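PDB 2O1B: aminotransferase, class I from Staphylococcus aureus, which probably transfers amino groups between amino acids such as aspartate and 2-oxo acids, using pyridoxal-5'-phosphate as cofactor. Local coordinates for residues 116-121 with 248-253; 187-192 with 217-222; 195-200 with 230-235; 202-207 with 236-241. One frame throughout, in Å; residues are numbered along the deposited sequence.

Overall arrangement
The four contacts illustrate how chemistry changes from the cofactor site of an aminotransferase outward. Interactions 1 and 2 are buried and share the mixed sheet, whose strands 216-220 and 245-250 are neighbours; both touch pyridoxal-5'-phosphate, the first mainly through its phosphate and the lysine linkage, the second through its ring. Interaction 3, about 9 Å from interaction 2 between centres, is partly buried and joins two loops by a proline and a bridging water. Interaction 4, also partly buried, lies farthest from the chain's centre, where helix 200-210 meets a turn and waters link the polar groups. F203, on the helix of interaction 4, packs on P233 and I235 of interaction 3 and meets the H219 ring of interaction 2 edge-to-face.

Interaction 1. Residues 116-121 with 248-253; sequences YGTKNG and IYSLSK. With PLP (pyridoxal-5'-phosphate), chain B.
T118 meets strand residues I248 and S250 through a first torsion of 64°, which sets OG1 between its own N and carbonyl carbon and turns CG2 toward the strand. Across the contact, S250 holds OG anti to its backbone N (chi1 177°), directed at the cofactor phosphate. The T118 methyl is wedged among strand atoms: CG2 lies 3.4 Å from I248 CG2, tighter than ordinary van der Waals contact, and 3.5 Å from S250 CB. The two segments are further joined through pyridoxal-5'-phosphate. Its O3P accepts from T118 N at 2.9 Å and from S250 OG at 2.7 Å, so the helix start and the strand end grip one oxygen. K119 N donates to O2P, and S252 OG gives O1P a bond of 2.6 Å. Backbone amides at the first turn of a helix would be expected to stabilise the phosphate charge, and R261 adds a further donor. S250 OG also accepts from S252 N, an ST turn that helps hold the S250 hydroxyl in place. Beyond them K253 NZ is covalently joined to C4A, as in the internal aldimine of this family, although the modelled 1.8 Å is long for such a bond; Y223 OH is hydrogen-bonded to the same nitrogen. Y81 of the second subunit reaches the cofactor as well. The contact sets the N-terminus of helix 118-129 against the end of strand 245-250, with strand 216-220 alongside.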
loop_
_atom_site.group_PDB
_atom_site.type_symbol
_atom_site.label_atom_id
_atom_site.label_comp_id
_atom_site.label_asym_id
_atom_site.label_seq_id
_atom_site.Cartn_x
_atom_site.Cartn_y
_atom_site.Cartn_z
ATOM N N TYR A 116 0.015 5.926 2.342
ATOM C CA TYR A 116 1.166 5.038 2.520
ATOM C C TYR A 116 2.242 5.395 1.487
ATOM O O TYR A 116 2.573 4.590 0.604
ATOM C CB TYR A 116 0.724 3.582 2.351
ATOM C CG TYR A 116 -0.412 3.185 3.267
ATOM C CD1 TYR A 116 -0.157 2.605 4.504
ATOM C CD2 TYR A 116 -1.747 3.394 2.898
ATOM C CE1 TYR A 116 -1.196 2.238 5.359
ATOM C CE2 TYR A 116 -2.796 3.034 3.745
ATOM C CZ TYR A 116 -2.512 2.461 4.977
ATOM O OH TYR A 116 -3.532 2.090 5.829
ATOM N N GLY A 117 2.772 6.609 1.610
ATOM C CA GLY A 117 3.546 7.249 0.550
ATOM C C GLY A 117 2.548 7.792 -0.447
ATOM O O GLY A 117 1.555 7.126 -0.744
ATOM N N THR A 118 2.804 8.987 -0.979
ATOM C CA THR A 118 1.836 9.651 -1.858
ATOM C C THR A 118 1.619 8.945 -3.185
ATOM O O THR A 118 0.534 9.043 -3.755
ATOM C CB THR A 118 2.156 11.151 -2.121
ATOM O OG1 THR A 118 3.395 11.301 -2.838
ATOM C CG2 THR A 118 2.210 11.914 -0.813
ATOM N N LYS A 119 2.640 8.247 -3.684
ATOM C CA LYS A 119 2.496 7.497 -4.932
ATOM C C LYS A 119 1.257 6.595 -4.862
ATOM O O LYS A 119 0.421 6.583 -5.772
ATOM C CB LYS A 119 3.762 6.692 -5.241
ATOM C CG LYS A 119 3.694 5.935 -6.571
ATOM C CD LYS A 119 4.880 5.004 -6.759
ATOM C CE LYS A 119 4.743 4.221 -8.074
ATOM N NZ LYS A 119 6.047 3.623 -8.494
ATOM N N ASN A 120 1.130 5.870 -3.756
ATOM C CA ASN A 120 -0.001 4.974 -3.542
ATOM C C ASN A 120 -1.356 5.684 -3.619
ATOM O O ASN A 120 -2.309 5.150 -4.214
ATOM C CB ASN A 120 0.146 4.254 -2.198
ATOM C CG ASN A 120 -0.801 3.084 -2.052
ATOM O OD1 ASN A 120 -0.666 2.057 -2.737
ATOM N ND2 ASN A 120 -1.772 3.225 -1.156
ATOM N N GLY A 121 -1.446 6.872 -3.016
ATOM C CA GLY A 121 -2.692 7.646 -3.027
ATOM C C GLY A 121 -2.978 8.308 -4.362
ATOM O O GLY A 121 -4.122 8.298 -4.841
ATOM N N ILE A 248 -2.352 16.630 -2.269
ATOM C CA ILE A 248 -1.589 15.511 -1.710
ATOM C C ILE A 248 -0.184 15.997 -1.337
ATOM O O ILE A 248 0.508 16.627 -2.132
ATOM C CB ILE A 248 -1.605 14.307 -2.662
ATOM C CG1 ILE A 248 -2.985 13.624 -2.579
ATOM C CG2 ILE A 248 -0.484 13.318 -2.314
ATOM C CD1 ILE A 248 -3.220 12.517 -3.540
ATOM N N TYR A 249 0.197 15.741 -0.101
ATOM C CA TYR A 249 1.438 16.251 0.465
ATOM C C TYR A 249 2.284 15.075 0.932
ATOM O O TYR A 249 1.754 14.158 1.562
ATOM C CB TYR A 249 1.126 17.168 1.653
ATOM C CG TYR A 249 2.323 17.956 2.143
ATOM C CD1 TYR A 249 2.599 19.231 1.625
ATOM C CD2 TYR A 249 3.195 17.427 3.107
ATOM C CE1 TYR A 249 3.726 19.956 2.047
ATOM C CE2 TYR A 249 4.314 18.145 3.540
ATOM C CZ TYR A 249 4.576 19.402 2.996
ATOM O OH TYR A 249 5.684 20.105 3.415
ATOM N N SER A 250 3.589 15.115 0.642
ATOM C CA SER A 250 4.501 14.031 0.989
ATOM C C SER A 250 5.526 14.472 2.022
ATOM O O SER A 250 6.006 15.602 1.973
ATOM C CB SER A 250 5.246 13.533 -0.255
ATOM O OG SER A 250 6.174 12.523 0.110
ATOM N N LEU A 251 5.863 13.578 2.949
ATOM C CA LEU A 251 7.000 13.802 3.863
ATOM C C LEU A 251 8.371 13.382 3.291
ATOM O O LEU A 251 9.426 13.658 3.885
ATOM C CB LEU A 251 6.754 13.106 5.206
ATOM C CG LEU A 251 5.708 13.717 6.154
ATOM C CD1 LEU A 251 4.279 13.379 5.759
ATOM C CD2 LEU A 251 5.972 13.259 7.583
ATOM N N SER A 252 8.350 12.726 2.136
ATOM C CA SER A 252 9.567 12.172 1.526
ATOM C C SER A 252 10.690 13.173 1.285
ATOM O O SER A 252 11.816 12.985 1.770
ATOM C CB SER A 252 9.235 11.474 0.202
ATOM O OG SER A 252 8.488 10.297 0.424
ATOM N N LYS A 253 10.398 14.230 0.527
ATOM C CA LYS A 253 11.457 15.161 0.121
ATOM C C LYS A 253 11.705 16.227 1.164
ATOM O O LYS A 253 12.844 16.447 1.561
ATOM C CB LYS A 253 11.177 15.791 -1.245
ATOM C CG LYS A 253 11.549 14.870 -2.385
ATOM C CD LYS A 253 10.322 14.348 -3.072
ATOM C CE LYS A 253 10.713 13.225 -3.989
ATOM N NZ LYS A 253 9.836 13.234 -5.189
HETATM N N1 PLP B . 4.680 13.208 -7.064
HETATM C C2 PLP B . 5.817 13.889 -7.457
HETATM C C2A PLP B . 5.683 15.085 -8.359
HETATM C C3 PLP B . 7.056 13.462 -6.973
HETATM O O3 PLP B . 8.207 14.103 -7.329
HETATM C C4 PLP B . 7.134 12.358 -6.114
HETATM C C4A PLP B . 8.325 12.271 -5.206
HETATM C C5 PLP B . 5.977 11.670 -5.739
HETATM C C6 PLP B . 4.744 12.105 -6.226
HETATM C C5A PLP B . 6.034 10.449 -4.830
HETATM O O4P PLP B . 6.292 10.785 -3.479
HETATM P P PLP B . 6.221 9.662 -2.320
HETATM O O1P PLP B . 7.630 9.340 -1.851
HETATM O O2P PLP B . 5.557 8.448 -2.913
HETATM O O3P PLP B . 5.422 10.243 -1.188
#

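Interaction 2. Residues 187-192 with 217-222; sequences LTYPNN and IVHDFA. With PLP (pyridoxal-5'-phosphate), chain B.
L187 and D220 make the straightest bond between these two segments: D220 N donates to L187 O at 2.8 Å with an N-H...O angle of 175°. L187 N in turn donates to V218 O at 2.9 Å, and this pair of backbone bonds brackets H219 in parallel register with L187. The carbonyl of L187 takes a second, weak bond from H219 ND1, bent to 133°. That reach follows from the histidine first torsion, which holds CG anti to the backbone N (chi1 178°) and lets the ring reach across to the neighbouring segment, its edge at the backbone of Y189. Farther along, a water donates to both P190 O and D220 O, bridging the two segments; the peptide bond before P190 is cis.

Packing surrounds these bonds. L187 CD1 touches I217 CG2, the T188 and D220 side chains run alongside each other, with T188 CG2 by D220 CB, and Y189 O sits in the plane of the F221 ring at its edge, 3.4 Å from CD1.

Both segments then deliver groups to pyridoxal-5'-phosphate. D220 OD1 approaches the ring nitrogen N1 at 2.5 Å and is also bonded by Y146 OH, which T188 OG1 shares. N192 ND2 donates to O3, A222 CB rests against the ring, and T188 CG2 lies near the C2A methyl. An aspartate at the pyridine nitrogen and an asparagine at the phenolic oxygen, carried at and beyond the ends of adjacent parallel strands, are hallmarks of the fold-type I aminotransferase site.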
loop_
_atom_site.group_PDB
_atom_site.type_symbol
_atom_site.label_atom_id
_atom_site.label_comp_id
_atom_site.label_asym_id
_atom_site.label_seq_id
_atom_site.Cartn_x
_atom_site.Cartn_y
_atom_site.Cartn_z
ATOM N N LEU A 187 -2.675 18.231 -11.337
ATOM C CA LEU A 187 -1.823 19.399 -11.427
ATOM C C LEU A 187 -0.667 19.160 -10.477
ATOM O O LEU A 187 -0.820 18.450 -9.492
ATOM C CB LEU A 187 -2.593 20.675 -11.059
ATOM C CG LEU A 187 -3.699 21.103 -12.048
ATOM C CD1 LEU A 187 -4.442 22.327 -11.566
ATOM C CD2 LEU A 187 -3.137 21.338 -13.464
ATOM N N THR A 188 0.484 19.743 -10.791
ATOM C CA THR A 188 1.711 19.521 -10.032
ATOM C C THR A 188 2.545 20.794 -10.060
ATOM O O THR A 188 3.162 21.104 -11.079
ATOM C CB THR A 188 2.559 18.383 -10.670
ATOM O OG1 THR A 188 1.704 17.336 -11.155
ATOM C CG2 THR A 188 3.560 17.823 -9.675
ATOM N N TYR A 189 2.533 21.530 -8.949
ATOM C CA TYR A 189 3.339 22.729 -8.755
ATOM C C TYR A 189 3.913 22.756 -7.335
ATOM O O TYR A 189 3.166 22.786 -6.359
ATOM C CB TYR A 189 2.548 24.012 -9.070
ATOM C CG TYR A 189 2.105 24.028 -10.513
ATOM C CD1 TYR A 189 0.828 23.609 -10.874
ATOM C CD2 TYR A 189 2.999 24.386 -11.527
ATOM C CE1 TYR A 189 0.430 23.585 -12.217
ATOM C CE2 TYR A 189 2.626 24.349 -12.857
ATOM C CZ TYR A 189 1.341 23.956 -13.197
ATOM O OH TYR A 189 0.982 23.933 -14.515
ATOM N N PRO A 190 5.243 22.738 -7.218
ATOM C CA PRO A 190 6.223 22.698 -8.308
ATOM C C PRO A 190 6.126 21.468 -9.212
ATOM O O PRO A 190 5.951 20.344 -8.714
ATOM C CB PRO A 190 7.564 22.706 -7.565
ATOM C CG PRO A 190 7.264 23.307 -6.252
ATOM C CD PRO A 190 5.903 22.796 -5.900
ATOM N N ASN A 191 6.233 21.686 -10.529
ATOM C CA ASN A 191 6.121 20.593 -11.505
ATOM C C ASN A 191 7.365 19.704 -11.567
ATOM O O ASN A 191 8.496 20.186 -11.571
ATOM C CB ASN A 191 5.799 21.117 -12.913
ATOM C CG ASN A 191 5.344 20.006 -13.875
ATOM O OD1 ASN A 191 5.497 20.129 -15.093
ATOM N ND2 ASN A 191 4.761 18.938 -13.333
ATOM N N ASN A 192 7.130 18.401 -11.605
ATOM C CA ASN A 192 8.163 17.440 -11.914
ATOM C C ASN A 192 7.825 16.954 -13.322
ATOM O O ASN A 192 6.836 16.240 -13.493
ATOM C CB ASN A 192 8.125 16.304 -10.890
ATOM C CG ASN A 192 9.284 15.308 -11.047
ATOM O OD1 ASN A 192 9.994 15.298 -12.052
ATOM N ND2 ASN A 192 9.467 14.454 -10.032
ATOM N N ILE A 217 -10.080 18.149 -9.217
ATOM C CA ILE A 217 -8.654 18.362 -9.369
ATOM C C ILE A 217 -7.906 17.638 -8.261
ATOM O O ILE A 217 -8.334 17.642 -7.095
ATOM C CB ILE A 217 -8.306 19.880 -9.329
ATOM C CG1 ILE A 217 -8.951 20.617 -10.509
ATOM C CG2 ILE A 217 -6.788 20.109 -9.290
ATOM C CD1 ILE A 217 -8.944 22.123 -10.377
ATOM N N VAL A 218 -6.794 17.012 -8.636
ATOM C CA VAL A 218 -5.851 16.474 -7.670
ATOM C C VAL A 218 -4.585 17.269 -7.846
ATOM O O VAL A 218 -3.984 17.236 -8.911
ATOM C CB VAL A 218 -5.510 14.991 -7.931
ATOM C CG1 VAL A 218 -4.480 14.492 -6.903
ATOM C CG2 VAL A 218 -6.757 14.153 -7.875
ATOM N N HIS A 219 -4.181 17.989 -6.808
ATOM C CA HIS A 219 -2.926 18.717 -6.869
ATOM C C HIS A 219 -1.841 17.965 -6.106
ATOM O O HIS A 219 -1.992 17.706 -4.917
ATOM C CB HIS A 219 -3.073 20.161 -6.353
ATOM C CG HIS A 219 -1.782 20.923 -6.350
ATOM N ND1 HIS A 219 -0.996 21.057 -7.476
ATOM C CD2 HIS A 219 -1.124 21.562 -5.355
ATOM C CE1 HIS A 219 0.090 21.745 -7.171
ATOM N NE2 HIS A 219 0.038 22.064 -5.891
ATOM N N ASP A 220 -0.765 17.615 -6.818
ATOM C CA ASP A 220 0.371 16.850 -6.287
ATOM C C ASP A 220 1.432 17.816 -5.762
ATOM O O ASP A 220 2.188 18.419 -6.527
ATOM C CB ASP A 220 0.937 15.968 -7.406
ATOM C CG ASP A 220 2.058 15.038 -6.959
ATOM O OD1 ASP A 220 2.461 14.179 -7.803
ATOM O OD2 ASP A 220 2.539 15.142 -5.799
ATOM N N PHE A 221 1.484 17.946 -4.443
ATOM C CA PHE A 221 2.262 18.980 -3.754
ATOM C C PHE A 221 3.549 18.414 -3.144
ATOM O O PHE A 221 4.047 18.918 -2.126
ATOM C CB PHE A 221 1.380 19.564 -2.649
ATOM C CG PHE A 221 1.640 21.019 -2.323
ATOM C CD1 PHE A 221 2.270 21.867 -3.219
ATOM C CD2 PHE A 221 1.219 21.532 -1.098
ATOM C CE1 PHE A 221 2.485 23.208 -2.900
ATOM C CE2 PHE A 221 1.432 22.869 -0.765
ATOM C CZ PHE A 221 2.067 23.708 -1.676
ATOM N N ALA A 222 4.084 17.371 -3.777
ATOM C CA ALA A 222 5.326 16.702 -3.337
ATOM C C ALA A 222 6.486 17.652 -3.065
ATOM O O ALA A 222 7.300 17.404 -2.154
ATOM C CB ALA A 222 5.743 15.664 -4.356
HETATM N N1 PLP B . 4.680 13.208 -7.064
HETATM C C2 PLP B . 5.817 13.889 -7.457
HETATM C C2A PLP B . 5.683 15.085 -8.359
HETATM C C3 PLP B . 7.056 13.462 -6.973
HETATM O O3 PLP B . 8.207 14.103 -7.329
HETATM C C4 PLP B . 7.134 12.358 -6.114
HETATM C C4A PLP B . 8.325 12.271 -5.206
HETATM C C5 PLP B . 5.977 11.670 -5.739
HETATM C C6 PLP B . 4.744 12.105 -6.226
HETATM C C5A PLP B . 6.034 10.449 -4.830
HETATM O O4P PLP B . 6.292 10.785 -3.479
HETATM P P PLP B . 6.221 9.662 -2.320
HETATM O O1P PLP B . 7.630 9.340 -1.851
HETATM O O2P PLP B . 5.557 8.448 -2.913
HETATM O O3P PLP B . 5.422 10.243 -1.188
HETATM O O HOH W 1 4.890 19.447 -6.169
#

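Interaction 3. Residues 195-200 with 230-235; sequences GSTATK and AKNPSI
P233 packs against A198 and T199, joining the loop after strand 216-220 to the one that leads from strand 182-187 into helix 200-210. Its CD and CG meet A198 O at 3.3 and 3.4 Å respectively, and CG also comes within 3.8 Å of T199 C. At the other end T197 and N232 cross at about a right angle: the threonine first torsion of 51° sends CG2 to the amide oxygen, 3.3 Å from N232 OD1.

The polar link is indirect. One water accepts from A198 N at 2.9 Å and donates to N232 OD1 at 2.8 Å, thereby tying a backbone amide to a side-chain oxygen. The nitrogen of the N232 side-chain amide is held within its own loop region, since ND2 donates to F226 O and G224 O, which would fix the rotation of the group and keep OD1 presented to the water.

F203 of helix 200-210 packs on both A198 and P233, while T199 stands at the N-cap of that helix, its OG1 bonded weakly to V202 N. With carbon meeting carbonyl oxygen at one end and a water spanning the other, the chemistry implies two loops joined by van der Waals contact and one water rather than by direct polar bonds.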
loop_
_atom_site.group_PDB
_atom_site.type_symbol
_atom_site.label_atom_id
_atom_site.label_comp_id
_atom_site.label_asym_id
_atom_site.label_seq_id
_atom_site.Cartn_x
_atom_site.Cartn_y
_atom_site.Cartn_z
ATOM N N GLY A 195 10.018 22.047 -12.941
ATOM C CA GLY A 195 10.324 22.946 -11.809
ATOM C C GLY A 195 9.462 24.207 -11.742
ATOM O O GLY A 195 9.742 25.126 -10.953
ATOM N N SER A 196 8.420 24.232 -12.580
ATOM C CA SER A 196 7.501 25.350 -12.704
ATOM C C SER A 196 6.685 25.477 -11.429
ATOM O O SER A 196 6.357 24.472 -10.804
ATOM C CB SER A 196 6.545 25.099 -13.868
ATOM O OG SER A 196 7.247 24.791 -15.072
ATOM N N THR A 197 6.355 26.712 -11.056
ATOM C CA THR A 197 5.567 26.990 -9.854
ATOM C C THR A 197 4.222 27.633 -10.214
ATOM O O THR A 197 4.056 28.152 -11.325
ATOM C CB THR A 197 6.327 27.908 -8.874
ATOM O OG1 THR A 197 6.801 29.072 -9.562
ATOM C CG2 THR A 197 7.515 27.156 -8.231
ATOM N N ALA A 198 3.271 27.582 -9.279
ATOM C CA ALA A 198 1.972 28.218 -9.471
ATOM C C ALA A 198 1.827 29.427 -8.567
ATOM O O ALA A 198 2.651 29.656 -7.669
ATOM C CB ALA A 198 0.852 27.231 -9.219
ATOM N N THR A 199 0.800 30.230 -8.828
ATOM C CA THR A 199 0.443 31.305 -7.913
ATOM C C THR A 199 -0.998 31.141 -7.471
ATOM O O THR A 199 -1.761 30.358 -8.061
ATOM C CB THR A 199 0.617 32.701 -8.535
ATOM O OG1 THR A 199 -0.366 32.886 -9.555
ATOM C CG2 THR A 199 2.010 32.870 -9.116
ATOM N N LYS A 200 -1.369 31.881 -6.430
ATOM C CA LYS A 200 -2.740 31.867 -5.953
ATOM C C LYS A 200 -3.687 32.058 -7.132
ATOM O O LYS A 200 -4.699 31.366 -7.242
ATOM C CB LYS A 200 -2.957 32.954 -4.911
ATOM C CG LYS A 200 -4.398 33.053 -4.412
ATOM C CD LYS A 200 -4.498 33.966 -3.209
ATOM C CE LYS A 200 -5.750 33.659 -2.409
ATOM N NZ LYS A 200 -5.725 34.331 -1.087
ATOM N N ALA A 230 9.639 32.423 -3.830
ATOM C CA ALA A 230 8.321 32.642 -3.248
ATOM C C ALA A 230 7.833 31.303 -2.700
ATOM O O ALA A 230 8.072 30.256 -3.311
ATOM C CB ALA A 230 7.352 33.169 -4.305
ATOM N N LYS A 231 7.182 31.341 -1.537
ATOM C CA LYS A 231 6.601 30.143 -0.926
ATOM C C LYS A 231 5.524 29.619 -1.859
ATOM O O LYS A 231 4.689 30.377 -2.319
ATOM C CB LYS A 231 5.988 30.478 0.435
ATOM C CG LYS A 231 5.253 29.311 1.100
ATOM C CD LYS A 231 5.167 29.486 2.625
ATOM C CE LYS A 231 4.585 28.239 3.306
ATOM N NZ LYS A 231 5.413 26.994 3.049
ATOM N N ASN A 232 5.553 28.328 -2.149
ATOM C CA ASN A 232 4.546 27.730 -3.026
ATOM C C ASN A 232 3.172 27.777 -2.378
ATOM O O ASN A 232 3.047 27.456 -1.198
ATOM C CB ASN A 232 4.894 26.276 -3.339
ATOM C CG ASN A 232 6.203 26.136 -4.082
ATOM O OD1 ASN A 232 6.394 26.708 -5.164
ATOM N ND2 ASN A 232 7.106 25.353 -3.518
ATOM N N PRO A 233 2.141 28.179 -3.147
ATOM C CA PRO A 233 0.780 28.212 -2.640
ATOM C C PRO A 233 0.072 26.852 -2.659
ATOM O O PRO A 233 0.342 26.010 -3.524
ATOM C CB PRO A 233 0.079 29.173 -3.603
ATOM C CG PRO A 233 0.778 29.000 -4.856
ATOM C CD PRO A 233 2.209 28.657 -4.537
ATOM N N SER A 234 -0.837 26.671 -1.703
ATOM C CA SER A 234 -1.736 25.531 -1.682
ATOM C C SER A 234 -2.927 25.833 -2.599
ATOM O O SER A 234 -3.401 26.965 -2.634
ATOM C CB SER A 234 -2.230 25.298 -0.253
ATOM O OG SER A 234 -3.179 24.239 -0.192
ATOM N N ILE A 235 -3.420 24.830 -3.322
ATOM C CA ILE A 235 -4.668 25.001 -4.077
ATOM C C ILE A 235 -5.855 25.214 -3.123
ATOM O O ILE A 235 -6.851 25.843 -3.484
ATOM C CB ILE A 235 -4.943 23.811 -5.034
ATOM C CG1 ILE A 235 -6.041 24.173 -6.046
ATOM C CG2 ILE A 235 -5.271 22.511 -4.241
ATOM C CD1 ILE A 235 -6.194 23.176 -7.201
HETATM O O HOH W 2 4.278 26.256 -6.886
#

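Interaction 4. Residues 202-207 with 236-241; sequences VFDEAI and LASENG
I207 and S238 form the tight part of a contact between helix 200-210 and a type II beta turn, S238 to G241, closed by a bond from G241 N to S238 O. The isoleucine carries CG1 beside its own N (chi1 -65°) and extends the chain into the turn. There CD1 presses on S238 CB at 3.4 Å, closer than usual for two carbons, and on G241 CA at 3.5 Å. Its other branch, CG2, lies over the far part of the turn near N240 CB and the carbonyl oxygens of E239 and N240. One helical turn earlier, F203 CB meets S238 OG, while its ring leads inward to an edge-to-face meeting with H219.

The side toward D204 is looser and wet. S238 OG lies 3.1 Å from D204 OD2, but the same proton may instead serve K200 O, to which S238 OG makes a weak hydrogen bond. Waters span the wider gap to E239: one donates to D204 OD2 and accepts from E239 N, while a second donates to both D204 OD2 and E239 O. The carboxylate thus reaches S238 directly but E239 through water, and the shorter leg of the second bridge is 2.6 Å, from that water to E239 O.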
loop_
_atom_site.group_PDB
_atom_site.type_symbol
_atom_site.label_atom_id
_atom_site.label_comp_id
_atom_site.label_asym_id
_atom_site.label_seq_id
_atom_site.Cartn_x
_atom_site.Cartn_y
_atom_site.Cartn_z
ATOM N N VAL A 202 -3.268 31.459 -10.415
ATOM C CA VAL A 202 -3.413 30.368 -11.397
ATOM C C VAL A 202 -4.330 29.266 -10.830
ATOM O O VAL A 202 -5.069 28.624 -11.576
ATOM C CB VAL A 202 -2.074 29.825 -12.050
ATOM C CG1 VAL A 202 -0.860 30.711 -11.742
ATOM C CG2 VAL A 202 -1.800 28.370 -11.717
ATOM N N PHE A 203 -4.309 29.098 -9.510
ATOM C CA PHE A 203 -5.258 28.206 -8.844
ATOM C C PHE A 203 -6.673 28.808 -8.891
ATOM O O PHE A 203 -7.647 28.088 -9.145
ATOM C CB PHE A 203 -4.821 27.868 -7.408
ATOM C CG PHE A 203 -3.677 26.861 -7.323
ATOM C CD1 PHE A 203 -3.628 25.754 -8.169
ATOM C CD2 PHE A 203 -2.663 27.017 -6.377
ATOM C CE1 PHE A 203 -2.577 24.825 -8.090
ATOM C CE2 PHE A 203 -1.608 26.094 -6.281
ATOM C CZ PHE A 203 -1.568 24.995 -7.144
ATOM N N ASP A 204 -6.786 30.123 -8.692
ATOM C CA ASP A 204 -8.080 30.793 -8.822
ATOM C C ASP A 204 -8.724 30.467 -10.167
ATOM O O ASP A 204 -9.917 30.170 -10.226
ATOM C CB ASP A 204 -7.953 32.313 -8.654
ATOM C CG ASP A 204 -7.653 32.733 -7.211
ATOM O OD1 ASP A 204 -7.295 33.909 -6.989
ATOM O OD2 ASP A 204 -7.787 31.899 -6.298
ATOM N N GLU A 205 -7.931 30.521 -11.232
ATOM C CA GLU A 205 -8.440 30.340 -12.593
ATOM C C GLU A 205 -8.934 28.909 -12.822
ATOM O O GLU A 205 -9.972 28.697 -13.455
ATOM C CB GLU A 205 -7.381 30.724 -13.640
ATOM C CG GLU A 205 -7.977 30.914 -15.041
ATOM C CD GLU A 205 -6.943 31.092 -16.146
ATOM O OE1 GLU A 205 -5.741 31.270 -15.851
ATOM O OE2 GLU A 205 -7.345 31.049 -17.331
ATOM N N ALA A 206 -8.189 27.948 -12.287
ATOM C CA ALA A 206 -8.482 26.523 -12.429
ATOM C C ALA A 206 -9.784 26.210 -11.716
ATOM O O ALA A 206 -10.676 25.574 -12.283
ATOM C CB ALA A 206 -7.347 25.699 -11.843
ATOM N N ILE A 207 -9.881 26.681 -10.471
ATOM C CA ILE A 207 -11.081 26.513 -9.647
ATOM C C ILE A 207 -12.315 27.146 -10.315
ATOM O O ILE A 207 -13.367 26.511 -10.399
ATOM C CB ILE A 207 -10.865 27.081 -8.215
ATOM C CG1 ILE A 207 -9.791 26.271 -7.473
ATOM C CG2 ILE A 207 -12.180 27.087 -7.425
ATOM C CD1 ILE A 207 -9.203 26.996 -6.263
ATOM N N LEU A 236 -5.735 24.695 -1.897
ATOM C CA LEU A 236 -6.800 24.825 -0.903
ATOM C C LEU A 236 -6.843 26.189 -0.212
ATOM O O LEU A 236 -7.812 26.489 0.483
ATOM C CB LEU A 236 -6.737 23.702 0.134
ATOM C CG LEU A 236 -6.761 22.252 -0.356
ATOM C CD1 LEU A 236 -6.859 21.341 0.842
ATOM C CD2 LEU A 236 -7.905 22.007 -1.292
ATOM N N ALA A 237 -5.815 27.016 -0.407
ATOM C CA ALA A 237 -5.828 28.387 0.129
ATOM C C ALA A 237 -6.530 29.361 -0.819
ATOM O O ALA A 237 -6.825 30.503 -0.451
ATOM C CB ALA A 237 -4.415 28.865 0.451
ATOM N N SER A 238 -6.784 28.918 -2.044
ATOM C CA SER A 238 -7.595 29.700 -2.975
ATOM C C SER A 238 -9.063 29.535 -2.597
ATOM O O SER A 238 -9.488 28.439 -2.260
ATOM C CB SER A 238 -7.362 29.239 -4.415
ATOM O OG SER A 238 -6.125 29.718 -4.921
ATOM N N GLU A 239 -9.832 30.619 -2.634
ATOM C CA GLU A 239 -11.253 30.558 -2.302
ATOM C C GLU A 239 -11.944 29.466 -3.118
ATOM O O GLU A 239 -11.717 29.359 -4.322
ATOM C CB GLU A 239 -11.923 31.918 -2.537
ATOM C CG GLU A 239 -13.214 32.095 -1.743
ATOM C CD GLU A 239 -14.027 33.308 -2.168
ATOM O OE1 GLU A 239 -13.433 34.335 -2.569
ATOM O OE2 GLU A 239 -15.275 33.235 -2.084
ATOM N N ASN A 240 -12.752 28.643 -2.447
ATOM C CA ASN A 240 -13.499 27.541 -3.089
ATOM C C ASN A 240 -12.649 26.321 -3.501
ATOM O O ASN A 240 -13.166 25.393 -4.131
ATOM C CB ASN A 240 -14.324 28.029 -4.308
ATOM C CG ASN A 240 -15.238 29.202 -3.986
ATOM O OD1 ASN A 240 -15.975 29.179 -3.000
ATOM N ND2 ASN A 240 -15.209 30.232 -4.833
ATOM N N GLY A 241 -11.363 26.317 -3.139
ATOM C CA GLY A 241 -10.451 25.213 -3.471
ATOM C C GLY A 241 -10.967 23.831 -3.094
ATOM O O GLY A 241 -10.929 22.897 -3.906
HETATM O O HOH W 3 -8.616 32.930 -3.750
HETATM O O HOH W 4 -10.711 31.030 -6.001
#